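Local coordinates for ribosome inactivating type 1 protein (Iris hollandica, PDB 3MVG) that belongs to the single-chain, type 1 ribosome-inactivating proteins, plant proteins named for their action against ribosomes, at residues N22-G30 and V65-V73; L54-I62 and I126-H137. All blocks are in the same frame, centred on the assembly; numbering follows the deposited sequence. Where two conformers were deposited one is given.

Contact 1 (N22-G30 and V65-V73); sequences NLRNRLSSG and VLNRVNAYV. With SO4 (sulfate ion), chain C.
NH2 of R68 is gripped by two acceptors: it gives one hydrogen bond to S28 O at 2.9 Å and another to O3 of a bound sulfate. S28 O lies close to the guanidinium plane, although R68 NH2 sits well above the plane of that carbonyl. The neighbouring NE of R68 donates to R26 O (3.0 Å), in the carbonyl plane but with the oxygen tilted 23° out of the guanidinium plane. At the end of helix 13-27, R26 O and S28 O do not take up the backbone N-H of a further helical turn and can accept from an arginine, whose N-H groups along several edges suit the task. A bend at chi3 (62°) swings the guanidinium toward the helix end. NH1 of R68 reaches sulfate O1 in an almost straight bond of 3.1 Å and also binds the backbone of Q47; the sulfate itself probably came from the crystallisation liquor. Beneath these polar groups, L27 lays its two methyls against the turn: CD1 touches A71 CB at 3.8 Å, and CD2 lies 4.1 Å from R68 CG. A71 and Y72 face N67 in a G1 beta bulge, where the small A71 takes the left-handed backbone conformation. L23 and L27 also pack on L50 of strand 49-55, while L23 meets V159 of helix 146-164, placing the end of helix 13-27 against the hairpin of strands 61-67 and 72-78.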
ATOM      1  N   ASN A  22       5.948   7.627 -11.142  0.50 11.75           N
ATOM      2  CA  ASN A  22       6.585   8.206 -12.326  0.50 12.34           C
ATOM      3  C   ASN A  22       7.361   7.151 -13.112  0.50 11.66           C
ATOM      4  O   ASN A  22       7.357   7.139 -14.346  0.50 11.50           O
ATOM      5  CB  ASN A  22       7.502   9.367 -11.939  0.50 13.10           C
ATOM      6  CG  ASN A  22       6.740  10.643 -11.668  0.50 14.99           C
ATOM      7  OD1 ASN A  22       5.719  10.918 -12.302  0.50 17.79           O
ATOM      8  ND2 ASN A  22       7.235  11.439 -10.731  0.50 17.52           N
ATOM      9  N   LEU A  23       8.016   6.253 -12.387  1.00 10.76           N
ATOM     10  CA  LEU A  23       8.708   5.147 -13.012  1.00 10.51           C
ATOM     11  C   LEU A  23       7.743   4.241 -13.805  1.00  9.73           C
ATOM     12  O   LEU A  23       7.987   3.933 -14.973  1.00 10.10           O
ATOM     13  CB  LEU A  23       9.485   4.370 -11.947  1.00 11.18           C
ATOM     14  CG  LEU A  23      10.203   3.114 -12.417  1.00 12.29           C
ATOM     15  CD1 LEU A  23      11.242   3.417 -13.476  1.00 15.02           C
ATOM     16  CD2 LEU A  23      10.847   2.437 -11.231  1.00 13.31           C
ATOM     17  N   ARG A  24       6.634   3.854 -13.186  1.00  9.45           N
ATOM     18  CA  ARG A  24       5.636   3.030 -13.870  1.00  9.52           C
ATOM     19  C   ARG A  24       5.119   3.728 -15.123  1.00  9.85           C
ATOM     20  O   ARG A  24       4.927   3.088 -16.157  1.00 10.37           O
ATOM     21  CB  ARG A  24       4.460   2.701 -12.952  1.00  9.50           C
ATOM     22  CG  ARG A  24       4.801   1.802 -11.780  1.00  9.39           C
ATOM     23  CD  ARG A  24       3.534   1.350 -11.046  1.00  9.93           C
ATOM     24  NE  ARG A  24       3.915   0.737  -9.778  1.00  9.15           N
ATOM     25  CZ  ARG A  24       3.948   1.364  -8.603  1.00  9.05           C
ATOM     26  NH1 ARG A  24       3.522   2.620  -8.490  1.00  9.98           N
ATOM     27  NH2 ARG A  24       4.394   0.722  -7.538  1.00  9.78           N
ATOM     28  N   ASN A  25       4.892   5.036 -15.032  1.00 10.05           N
ATOM     29  CA  ASN A  25       4.358   5.798 -16.162  1.00 10.65           C
ATOM     30  C   ASN A  25       5.301   5.818 -17.363  1.00 10.85           C
ATOM     31  O   ASN A  25       4.852   5.794 -18.514  1.00 11.28           O
ATOM     32  CB  ASN A  25       4.000   7.223 -15.726  1.00 11.04           C
ATOM     33  CG  ASN A  25       2.812   7.270 -14.787  1.00 12.17           C
ATOM     34  OD1 ASN A  25       2.073   6.304 -14.624  1.00 13.00           O
ATOM     35  ND2 ASN A  25       2.626   8.419 -14.150  1.00 14.62           N
ATOM     36  N   ARG A  26       6.601   5.839 -17.098  1.00 10.54           N
ATOM     37  CA  ARG A  26       7.602   5.803 -18.163  1.00 11.00           C
ATOM     38  C   ARG A  26       7.881   4.392 -18.682  1.00 10.68           C
ATOM     39  O   ARG A  26       8.194   4.213 -19.858  1.00 11.53           O
ATOM     40  CB  ARG A  26       8.913   6.458 -17.712  1.00 11.10           C
ATOM     41  CG  ARG A  26       8.810   7.928 -17.247  1.00 12.39           C
ATOM     42  CD  ARG A  26       8.529   8.942 -18.371  1.00 14.55           C
ATOM     43  NE  ARG A  26       7.152   8.876 -18.871  1.00 13.98           N
ATOM     44  CZ  ARG A  26       6.091   9.356 -18.228  1.00 15.40           C
ATOM     45  NH1 ARG A  26       6.234   9.962 -17.048  1.00 18.00           N
ATOM     46  NH2 ARG A  26       4.886   9.235 -18.762  1.00 16.38           N
ATOM     47  N   LEU A  27       7.803   3.392 -17.805  1.00  9.96           N
ATOM     48  CA  LEU A  27       7.960   1.995 -18.214  1.00 10.03           C
ATOM     49  C   LEU A  27       6.824   1.555 -19.120  1.00 10.13           C
ATOM     50  O   LEU A  27       7.047   0.899 -20.132  1.00 10.54           O
ATOM     51  CB  LEU A  27       8.016   1.081 -16.989  1.00 10.17           C
ATOM     52  CG  LEU A  27       9.297   1.165 -16.161  1.00 10.10           C
ATOM     53  CD1 LEU A  27       9.061   0.470 -14.842  1.00 11.07           C
ATOM     54  CD2 LEU A  27      10.468   0.520 -16.892  1.00 12.64           C
ATOM     55  N   SER A  28       5.608   1.924 -18.741  1.00  9.74           N
ATOM     56  CA  SER A  28       4.393   1.526 -19.424  1.00 10.02           C
ATOM     57  C   SER A  28       4.402   1.847 -20.917  1.00  9.60           C
ATOM     58  O   SER A  28       4.928   2.867 -21.346  1.00  9.76           O
ATOM     59  CB  SER A  28       3.233   2.262 -18.773  1.00 10.29           C
ATOM     60  OG  SER A  28       2.026   1.981 -19.458  1.00 10.36           O
ATOM     61  N   SER A  29       3.781   0.962 -21.695  1.00  9.41           N
ATOM     62  CA  SER A  29       3.529   1.219 -23.114  1.00  9.77           C
ATOM     63  C   SER A  29       2.360   2.163 -23.331  1.00 10.13           C
ATOM     64  O   SER A  29       2.104   2.560 -24.461  1.00 10.60           O
ATOM     65  CB  SER A  29       3.218  -0.085 -23.841  1.00 10.32           C
ATOM     66  OG  SER A  29       1.905  -0.532 -23.536  1.00 10.27           O
ATOM     67  N   GLY A  30       1.614   2.469 -22.274  1.00  9.99           N
ATOM     68  CA  GLY A  30       0.395   3.266 -22.418  1.00 10.67           C
ATOM     69  C   GLY A  30      -0.855   2.414 -22.522  1.00 10.85           C
ATOM     70  O   GLY A  30      -1.933   2.831 -22.080  1.00 12.10           O
ATOM     71  N   VAL A  65      20.065   0.915 -15.485  1.00 10.99           N
ATOM     72  CA  VAL A  65      19.461   0.835 -16.806  1.00 10.83           C
ATOM     73  C   VAL A  65      18.404  -0.248 -16.739  1.00 10.47           C
ATOM     74  O   VAL A  65      18.710  -1.404 -16.431  1.00 11.04           O
ATOM     75  CB  VAL A  65      20.501   0.509 -17.896  1.00 10.66           C
ATOM     76  CG1 VAL A  65      19.852   0.527 -19.281  1.00 11.75           C
ATOM     77  CG2 VAL A  65      21.677   1.482 -17.819  1.00 11.29           C
ATOM     78  N   LEU A  66      17.156   0.133 -16.988  0.50 10.30           N
ATOM     79  CA  LEU A  66      16.065  -0.823 -17.030  0.50 10.33           C
ATOM     80  C   LEU A  66      15.653  -1.087 -18.465  0.50 10.11           C
ATOM     81  O   LEU A  66      15.747  -0.216 -19.329  0.50  9.72           O
ATOM     82  CB  LEU A  66      14.867  -0.326 -16.218  0.50 10.29           C
ATOM     83  CG  LEU A  66      14.932  -0.591 -14.707  0.50 10.44           C
ATOM     84  CD1 LEU A  66      16.110   0.132 -14.058  0.50 11.36           C
ATOM     85  CD2 LEU A  66      13.616  -0.197 -14.049  0.50 11.33           C
ATOM     86  N   ASN A  67      15.220  -2.317 -18.707  1.00 10.48           N
ATOM     87  CA  ASN A  67      14.546  -2.675 -19.934  1.00 10.46           C
ATOM     88  C   ASN A  67      13.057  -2.432 -19.684  1.00  9.77           C
ATOM     89  O   ASN A  67      12.468  -3.023 -18.783  1.00 10.11           O
ATOM     90  CB  ASN A  67      14.832  -4.137 -20.257  1.00 11.11           C
ATOM     91  CG  ASN A  67      14.188  -4.603 -21.552  1.00 12.08           C
ATOM     92  OD1 ASN A  67      13.475  -3.860 -22.225  1.00 12.30           O
ATOM     93  ND2 ASN A  67      14.452  -5.855 -21.910  1.00 14.96           N
ATOM     94  N   ARG A  68      12.451  -1.538 -20.456  1.00  9.93           N
ATOM     95  CA  ARG A  68      11.028  -1.253 -20.294  1.00 10.27           C
ATOM     96  C   ARG A  68      10.142  -2.480 -20.540  1.00 10.21           C
ATOM     97  O   ARG A  68       9.048  -2.570 -19.996  1.00 10.37           O
ATOM     98  CB  ARG A  68      10.585  -0.117 -21.217  1.00 10.70           C
ATOM     99  CG  ARG A  68      11.182   1.252 -20.888  1.00 10.72           C
ATOM    100  CD  ARG A  68      10.819   2.326 -21.925  1.00 11.38           C
ATOM    101  NE  ARG A  68       9.375   2.552 -21.991  1.00 11.05           N
ATOM    102  CZ  ARG A  68       8.626   2.493 -23.092  1.00 11.70           C
ATOM    103  NH1 ARG A  68       9.156   2.255 -24.288  1.00 13.12           N
ATOM    104  NH2 ARG A  68       7.322   2.714 -22.993  1.00 13.01           N
ATOM    105  N   VAL A  69      10.616  -3.420 -21.351  1.00 10.24           N
ATOM    106  CA  VAL A  69       9.857  -4.639 -21.659  1.00 10.55           C
ATOM    107  C   VAL A  69       9.535  -5.444 -20.395  1.00 10.27           C
ATOM    108  O   VAL A  69       8.453  -6.004 -20.265  1.00 10.35           O
ATOM    109  CB  VAL A  69      10.596  -5.511 -22.722  1.00 11.18           C
ATOM    110  CG1 VAL A  69       9.855  -6.815 -23.012  1.00 11.76           C
ATOM    111  CG2 VAL A  69      10.788  -4.723 -24.003  1.00 11.74           C
ATOM    112  N   ASN A  70      10.472  -5.493 -19.455  1.00 10.25           N
ATOM    113  CA  ASN A  70      10.247  -6.292 -18.256  1.00 10.36           C
ATOM    114  C   ASN A  70      10.462  -5.539 -16.943  1.00 10.16           C
ATOM    115  O   ASN A  70      10.378  -6.128 -15.862  1.00 10.58           O
ATOM    116  CB  ASN A  70      11.061  -7.599 -18.299  1.00 11.07           C
ATOM    117  CG  ASN A  70      12.555  -7.368 -18.249  1.00 11.84           C
ATOM    118  OD1 ASN A  70      13.029  -6.230 -18.211  1.00 11.19           O
ATOM    119  ND2 ASN A  70      13.314  -8.463 -18.231  1.00 14.07           N
ATOM    120  N   ALA A  71      10.725  -4.236 -17.048  1.00 10.29           N
ATOM    121  CA  ALA A  71      10.971  -3.360 -15.885  1.00 10.76           C
ATOM    122  C   ALA A  71      12.181  -3.780 -15.054  1.00 10.91           C
ATOM    123  O   ALA A  71      12.292  -3.408 -13.884  1.00 11.83           O
ATOM    124  CB  ALA A  71       9.719  -3.251 -15.002  1.00 11.48           C
ATOM    125  N   TYR A  72      13.102  -4.523 -15.659  1.00 10.69           N
ATOM    126  CA  TYR A  72      14.209  -5.124 -14.921  1.00 10.78           C
ATOM    127  C   TYR A  72      15.564  -4.508 -15.268  1.00 10.41           C
ATOM    128  O   TYR A  72      15.778  -3.983 -16.355  1.00 10.66           O
ATOM    129  CB  TYR A  72      14.251  -6.630 -15.186  1.00 10.86           C
ATOM    130  CG  TYR A  72      14.813  -7.462 -14.053  1.00 11.24           C
ATOM    131  CD1 TYR A  72      16.101  -8.002 -14.120  1.00 11.12           C
ATOM    132  CD2 TYR A  72      14.045  -7.721 -12.923  1.00 10.79           C
ATOM    133  CE1 TYR A  72      16.605  -8.796 -13.087  1.00 11.29           C
ATOM    134  CE2 TYR A  72      14.525  -8.519 -11.893  1.00 11.71           C
ATOM    135  CZ  TYR A  72      15.807  -9.044 -11.981  1.00 11.39           C
ATOM    136  OH  TYR A  72      16.283  -9.821 -10.945  1.00 12.60           O
ATOM    137  N   VAL A  73      16.489  -4.605 -14.321  1.00 10.10           N
ATOM    138  CA  VAL A  73      17.828  -4.034 -14.466  1.00 10.31           C
ATOM    139  C   VAL A  73      18.666  -4.853 -15.446  1.00 10.11           C
ATOM    140  O   VAL A  73      18.705  -6.081 -15.335  1.00 10.96           O
ATOM    141  CB  VAL A  73      18.537  -3.966 -13.088  1.00 10.13           C
ATOM    142  CG1 VAL A  73      19.976  -3.502 -13.230  1.00 11.02           C
ATOM    143  CG2 VAL A  73      17.788  -3.038 -12.141  1.00 11.62           C
TER
HETATM  144  S   SO4 C 276       6.069   1.818 -26.618  0.50345.56           S
HETATM  145  O1  SO4 C 276       7.455   1.996 -26.829  0.50345.56           O
HETATM  146  O2  SO4 C 276       5.565   0.501 -26.587  0.50345.56           O
HETATM  147  O3  SO4 C 276       5.716   2.305 -25.375  0.50345.57           O
HETATM  148  O4  SO4 C 276       5.442   2.632 -27.649  0.50345.57           O

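Contact 2 (L54-I62 and I126-H137); sequences LFDWGNRPI and INPLATAITTLH. Unlike the reference sequence in segment 126-137: T134 (reference Ser).
Segment 54-62 is a beta hairpin whose tip, a type I turn from D56 to N59, lies against helix 126-138; the backbones come nearest at D56 and A130, with CA atoms 4.6 Å apart. A second approach pairs I62 with H137. D56 holds the tip together: its OD1 accepts from R60 N (2.9 Å), which meets the oxygen from above the carboxylate plane, while OD2 takes R60 NE on its syn lone pair in a salt bridge. T134 OG1 donates to the same OD2 at 2.6 Å from the anti side, tilted 32° out of the carboxylate plane, tying the turn to the helix. The position of CG between backbone N and carbonyl carbon (chi1 73°) keeps the D56 carboxylate over the turn. In the mixed sheet of this ribosome-inactivating protein fold, strands 49-55 and 61-67 are antiparallel neighbours, and the helix lies across the loop that joins them and the strand ends beside it. I133, a branched apolar residue, lies across the paired strand ends: its CD1 is 3.7 Å from L54 CB, and its CG2 rests against the carbonyl oxygens of L54 and R60. Further along, R60 CB lies over the centre of the H137 ring, 3.7 Å from the centroid in a CH-pi contact, while P61 O approaches that ring at its edge. At the other end W57 offers a broad indole face to A130, whose small CB sits 3.6 Å from the centroid of the five-membered ring. W57 NE1 makes a weak bond to N127 OD1 at the ring edge and donates to a water that in turn donates to N127 O.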
ATOM      1  N   LEU A  54      19.847   7.111  -9.050  1.00 11.13           N
ATOM      2  CA  LEU A  54      19.638   6.996  -7.613  1.00 11.25           C
ATOM      3  C   LEU A  54      20.776   7.650  -6.865  1.00 11.16           C
ATOM      4  O   LEU A  54      21.936   7.431  -7.197  1.00 12.11           O
ATOM      5  CB  LEU A  54      19.579   5.524  -7.217  1.00 11.54           C
ATOM      6  CG  LEU A  54      18.523   4.652  -7.899  1.00 10.80           C
ATOM      7  CD1 LEU A  54      18.729   3.212  -7.496  1.00 11.91           C
ATOM      8  CD2 LEU A  54      17.136   5.123  -7.515  1.00 11.93           C
ATOM      9  N   PHE A  55      20.440   8.410  -5.823  1.00 11.07           N
ATOM     10  CA  PHE A  55      21.422   9.187  -5.049  1.00 10.85           C
ATOM     11  C   PHE A  55      21.479   8.710  -3.606  1.00 10.95           C
ATOM     12  O   PHE A  55      20.442   8.563  -2.955  1.00 10.78           O
ATOM     13  CB  PHE A  55      21.060  10.675  -5.068  1.00 11.46           C
ATOM     14  CG  PHE A  55      21.164  11.327  -6.426  1.00 11.82           C
ATOM     15  CD1 PHE A  55      20.169  11.160  -7.379  1.00 13.61           C
ATOM     16  CD2 PHE A  55      22.246  12.154  -6.734  1.00 13.25           C
ATOM     17  CE1 PHE A  55      20.257  11.777  -8.625  1.00 14.11           C
ATOM     18  CE2 PHE A  55      22.339  12.783  -7.982  1.00 14.33           C
ATOM     19  CZ  PHE A  55      21.349  12.595  -8.924  1.00 14.96           C
ATOM     20  N   ASP A  56      22.690   8.470  -3.107  1.00 10.56           N
ATOM     21  CA  ASP A  56      22.884   8.043  -1.722  1.00 11.48           C
ATOM     22  C   ASP A  56      22.839   9.221  -0.741  1.00 11.46           C
ATOM     23  O   ASP A  56      22.478  10.326  -1.137  1.00 11.28           O
ATOM     24  CB  ASP A  56      24.160   7.199  -1.582  1.00 11.68           C
ATOM     25  CG  ASP A  56      25.448   8.009  -1.689  1.00 11.86           C
ATOM     26  OD1 ASP A  56      25.406   9.264  -1.711  1.00 11.76           O
ATOM     27  OD2 ASP A  56      26.515   7.365  -1.755  1.00 12.76           O
ATOM     28  N   TRP A  57      23.175   8.986   0.527  1.00 12.46           N
ATOM     29  CA  TRP A  57      23.063  10.049   1.535  1.00 13.60           C
ATOM     30  C   TRP A  57      23.935  11.263   1.220  1.00 14.20           C
ATOM     31  O   TRP A  57      23.596  12.377   1.612  1.00 15.01           O
ATOM     32  CB  TRP A  57      23.367   9.554   2.953  1.00 14.21           C
ATOM     33  CG  TRP A  57      22.416   8.521   3.501  1.00 14.27           C
ATOM     34  CD1 TRP A  57      22.727   7.241   3.857  1.00 14.53           C
ATOM     35  CD2 TRP A  57      21.012   8.676   3.765  1.00 15.05           C
ATOM     36  NE1 TRP A  57      21.617   6.592   4.330  1.00 15.49           N
ATOM     37  CE2 TRP A  57      20.546   7.443   4.276  1.00 14.56           C
ATOM     38  CE3 TRP A  57      20.107   9.735   3.627  1.00 15.46           C
ATOM     39  CZ2 TRP A  57      19.212   7.235   4.635  1.00 16.24           C
ATOM     40  CZ3 TRP A  57      18.776   9.526   3.982  1.00 16.38           C
ATOM     41  CH2 TRP A  57      18.346   8.285   4.483  1.00 16.16           C
ATOM     42  N   GLY A  58      25.041  11.048   0.515  1.00 13.35           N
ATOM     43  CA  GLY A  58      25.924  12.143   0.108  1.00 13.26           C
ATOM     44  C   GLY A  58      25.673  12.649  -1.302  1.00 13.07           C
ATOM     45  O   GLY A  58      26.509  13.346  -1.876  1.00 12.76           O
ATOM     46  N   ASN A  59      24.511  12.312  -1.862  1.00 12.82           N
ATOM     47  CA  ASN A  59      24.187  12.613  -3.258  1.00 13.11           C
ATOM     48  C   ASN A  59      25.176  12.101  -4.293  1.00 12.90           C
ATOM     49  O   ASN A  59      25.332  12.693  -5.361  1.00 13.31           O
ATOM     50  CB  ASN A  59      23.889  14.100  -3.469  1.00 13.55           C
ATOM     51  CG  ASN A  59      22.515  14.476  -3.001  1.00 14.87           C
ATOM     52  OD1 ASN A  59      21.586  13.656  -3.028  1.00 14.74           O
ATOM     53  ND2 ASN A  59      22.363  15.712  -2.559  1.00 16.25           N
ATOM     54  N   ARG A  60      25.837  10.991  -3.975  0.50 12.68           N
ATOM     55  CA  ARG A  60      26.625  10.275  -4.966  0.50 12.94           C
ATOM     56  C   ARG A  60      25.674   9.382  -5.750  0.50 12.76           C
ATOM     57  O   ARG A  60      24.973   8.560  -5.154  0.50 12.54           O
ATOM     58  CB  ARG A  60      27.710   9.439  -4.297  0.50 13.19           C
ATOM     59  CG  ARG A  60      28.762  10.263  -3.567  0.50 14.80           C
ATOM     60  CD  ARG A  60      29.579   9.398  -2.625  0.50 18.40           C
ATOM     61  NE  ARG A  60      28.779   8.942  -1.494  0.50 20.87           N
ATOM     62  CZ  ARG A  60      28.774   9.527  -0.301  0.50 21.45           C
ATOM     63  NH1 ARG A  60      29.533  10.591  -0.073  0.50 22.59           N
ATOM     64  NH2 ARG A  60      28.012   9.046   0.665  0.50 22.29           N
ATOM     65  N   PRO A  61      25.628   9.551  -7.083  1.00 12.58           N
ATOM     66  CA  PRO A  61      24.660   8.804  -7.870  1.00 12.71           C
ATOM     67  C   PRO A  61      25.193   7.547  -8.539  1.00 12.41           C
ATOM     68  O   PRO A  61      26.391   7.418  -8.796  1.00 13.18           O
ATOM     69  CB  PRO A  61      24.285   9.802  -8.958  1.00 13.13           C
ATOM     70  CG  PRO A  61      25.579  10.543  -9.221  1.00 13.67           C
ATOM     71  CD  PRO A  61      26.331  10.567  -7.900  1.00 13.06           C
ATOM     72  N   ILE A  62      24.291   6.598  -8.783  0.50 11.94           N
ATOM     73  CA  ILE A  62      24.489   5.528  -9.773  0.50 11.33           C
ATOM     74  C   ILE A  62      23.222   5.464 -10.616  0.50 11.39           C
ATOM     75  O   ILE A  62      22.139   5.769 -10.107  0.50 11.33           O
ATOM     76  CB  ILE A  62      24.820   4.132  -9.146  0.50 11.19           C
ATOM     77  CG1 ILE A  62      23.639   3.555  -8.357  0.50 11.22           C
ATOM     78  CG2 ILE A  62      26.070   4.209  -8.301  0.50 11.77           C
ATOM     79  CD1 ILE A  62      22.778   2.610  -9.158  0.50 11.39           C
ATOM     80  N   ILE A 126      15.180   2.161   3.397  1.00 10.68           N
ATOM     81  CA  ILE A 126      15.898   3.304   2.844  1.00 10.94           C
ATOM     82  C   ILE A 126      17.393   3.277   3.174  1.00 10.89           C
ATOM     83  O   ILE A 126      18.208   3.617   2.323  1.00 11.13           O
ATOM     84  CB  ILE A 126      15.183   4.642   3.197  1.00 10.81           C
ATOM     85  CG1 ILE A 126      13.741   4.642   2.656  1.00 11.79           C
ATOM     86  CG2 ILE A 126      15.980   5.869   2.721  1.00 12.18           C
ATOM     87  CD1 ILE A 126      13.598   4.368   1.160  1.00 12.65           C
ATOM     88  N   ASN A 127      17.767   2.844   4.373  1.00 11.13           N
ATOM     89  CA  ASN A 127      19.194   2.715   4.658  1.00 11.99           C
ATOM     90  C   ASN A 127      19.884   1.647   3.793  1.00 11.27           C
ATOM     91  O   ASN A 127      20.931   1.925   3.224  1.00 10.92           O
ATOM     92  CB  ASN A 127      19.475   2.539   6.151  1.00 12.54           C
ATOM     93  CG  ASN A 127      19.430   3.851   6.909  1.00 15.60           C
ATOM     94  OD1 ASN A 127      20.125   4.806   6.556  1.00 20.65           O
ATOM     95  ND2 ASN A 127      18.617   3.903   7.958  1.00 17.43           N
ATOM     96  N   PRO A 128      19.284   0.442   3.651  1.00 10.60           N
ATOM     97  CA  PRO A 128      19.860  -0.521   2.690  1.00 10.42           C
ATOM     98  C   PRO A 128      19.930   0.016   1.271  1.00 10.04           C
ATOM     99  O   PRO A 128      20.899  -0.249   0.566  1.00  9.98           O
ATOM    100  CB  PRO A 128      18.921  -1.725   2.798  1.00 10.88           C
ATOM    101  CG  PRO A 128      18.472  -1.679   4.223  1.00 11.09           C
ATOM    102  CD  PRO A 128      18.308  -0.211   4.547  1.00 10.62           C
ATOM    103  N   LEU A 129      18.921   0.781   0.862  0.50  9.80           N
ATOM    104  CA  LEU A 129      18.901   1.390  -0.466  0.50 10.18           C
ATOM    105  C   LEU A 129      20.102   2.335  -0.641  0.50  9.99           C
ATOM    106  O   LEU A 129      20.835   2.251  -1.629  0.50 10.23           O
ATOM    107  CB  LEU A 129      17.573   2.126  -0.685  0.50 10.24           C
ATOM    108  CG  LEU A 129      17.067   2.301  -2.119  0.50 10.00           C
ATOM    109  CD1 LEU A 129      15.624   2.783  -2.129  0.50 10.87           C
ATOM    110  CD2 LEU A 129      17.947   3.255  -2.902  0.50 10.83           C
ATOM    111  N   ALA A 130      20.308   3.217   0.336  1.00 10.20           N
ATOM    112  CA  ALA A 130      21.451   4.139   0.323  1.00 10.32           C
ATOM    113  C   ALA A 130      22.780   3.390   0.309  1.00 10.41           C
ATOM    114  O   ALA A 130      23.672   3.721  -0.469  1.00 10.61           O
ATOM    115  CB  ALA A 130      21.386   5.087   1.510  1.00 10.92           C
ATOM    116  N   THR A 131      22.895   2.360   1.136  1.00 10.81           N
ATOM    117  CA  THR A 131      24.124   1.578   1.201  1.00 11.55           C
ATOM    118  C   THR A 131      24.417   0.875  -0.127  1.00 11.00           C
ATOM    119  O   THR A 131      25.566   0.829  -0.574  1.00 11.09           O
ATOM    120  CB  THR A 131      24.052   0.585   2.357  1.00 11.68           C
ATOM    121  OG1 THR A 131      24.003   1.331   3.578  1.00 12.87           O
ATOM    122  CG2 THR A 131      25.268  -0.341   2.374  1.00 12.76           C
ATOM    123  N   ALA A 132      23.378   0.356  -0.772  1.00 10.37           N
ATOM    124  CA  ALA A 132      23.535  -0.308  -2.059  1.00 10.05           C
ATOM    125  C   ALA A 132      24.019   0.681  -3.117  1.00  9.83           C
ATOM    126  O   ALA A 132      24.898   0.354  -3.919  1.00  9.86           O
ATOM    127  CB  ALA A 132      22.224  -0.977  -2.473  1.00 10.43           C
ATOM    128  N   ILE A 133      23.453   1.888  -3.122  1.00 10.16           N
ATOM    129  CA  ILE A 133      23.912   2.921  -4.045  1.00 10.23           C
ATOM    130  C   ILE A 133      25.383   3.249  -3.812  1.00 10.35           C
ATOM    131  O   ILE A 133      26.172   3.288  -4.755  1.00 10.59           O
ATOM    132  CB  ILE A 133      23.079   4.210  -3.931  1.00 10.02           C
ATOM    133  CG1 ILE A 133      21.616   3.956  -4.306  1.00 10.59           C
ATOM    134  CG2 ILE A 133      23.684   5.322  -4.797  1.00 10.91           C
ATOM    135  CD1 ILE A 133      20.683   5.050  -3.770  1.00 11.21           C
ATOM    136  N   THR A 134      25.754   3.479  -2.553  1.00 10.87           N
ATOM    137  CA  THR A 134      27.143   3.820  -2.217  1.00 12.03           C
ATOM    138  C   THR A 134      28.093   2.707  -2.642  1.00 11.35           C
ATOM    139  O   THR A 134      29.178   2.971  -3.177  1.00 11.50           O
ATOM    140  CB  THR A 134      27.308   4.081  -0.714  1.00 11.99           C
ATOM    141  OG1 THR A 134      26.502   5.193  -0.332  1.00 13.96           O
ATOM    142  CG2 THR A 134      28.738   4.413  -0.373  1.00 16.51           C
ATOM    143  N   THR A 135      27.685   1.465  -2.400  1.00 11.22           N
ATOM    144  CA  THR A 135      28.516   0.308  -2.714  1.00 11.42           C
ATOM    145  C   THR A 135      28.781   0.224  -4.211  1.00 11.13           C
ATOM    146  O   THR A 135      29.932   0.077  -4.636  1.00 11.75           O
ATOM    147  CB  THR A 135      27.881  -0.985  -2.187  1.00 11.44           C
ATOM    148  OG1 THR A 135      27.749  -0.891  -0.764  1.00 13.10           O
ATOM    149  CG2 THR A 135      28.748  -2.192  -2.510  1.00 12.74           C
ATOM    150  N   LEU A 136      27.736   0.363  -5.023  1.00 11.09           N
ATOM    151  CA  LEU A 136      27.916   0.356  -6.459  1.00 11.50           C
ATOM    152  C   LEU A 136      28.683   1.586  -6.923  1.00 11.54           C
ATOM    153  O   LEU A 136      29.497   1.502  -7.844  1.00 12.18           O
ATOM    154  CB  LEU A 136      26.574   0.259  -7.181  1.00 11.25           C
ATOM    155  CG  LEU A 136      25.808  -1.058  -6.988  1.00 11.43           C
ATOM    156  CD1 LEU A 136      24.637  -1.109  -7.951  1.00 12.54           C
ATOM    157  CD2 LEU A 136      26.702  -2.294  -7.184  1.00 11.24           C
ATOM    158  N   HIS A 137      28.460   2.729  -6.272  1.00 11.87           N
ATOM    159  CA  HIS A 137      29.187   3.944  -6.640  1.00 12.19           C
ATOM    160  C   HIS A 137      30.697   3.745  -6.528  1.00 12.47           C
ATOM    161  O   HIS A 137      31.450   4.187  -7.398  1.00 13.07           O
ATOM    162  CB  HIS A 137      28.758   5.130  -5.776  1.00 12.56           C
ATOM    163  CG  HIS A 137      29.371   6.424  -6.205  1.00 12.76           C
ATOM    164  ND1 HIS A 137      30.562   6.888  -5.688  1.00 15.11           N
ATOM    165  CD2 HIS A 137      28.982   7.330  -7.132  1.00 13.88           C
ATOM    166  CE1 HIS A 137      30.864   8.040  -6.262  1.00 14.62           C
ATOM    167  NE2 HIS A 137      29.923   8.330  -7.141  1.00 15.68           N
TER
HETATM  168  O   HOH W   1      24.818   6.308   1.514  1.00 18.02           O
HETATM  169  O   HOH W   2      22.549   3.796   4.799  1.00 21.62           O

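The centres of contacts 1 and 2 lie about 21 Å apart, and strand 61-67 serves both: its beginning takes part in contact 2 and its end in contact 1. Each reaches the same mixed sheet, in which strands 49-55, 61-67 and 72-78 are consecutive antiparallel neighbours. Along the chain the segments alternate, in the order 22-30, 54-62, 65-73, 126-137, so the two connections cross. Residues 54-62 and 65-73 follow one another closely, yet the two contacts do not otherwise touch. Two helices far apart in sequence, 13-27 and 126-138, are thereby set against opposite ends of one strand, tying early and later parts of the family region to a common sheet.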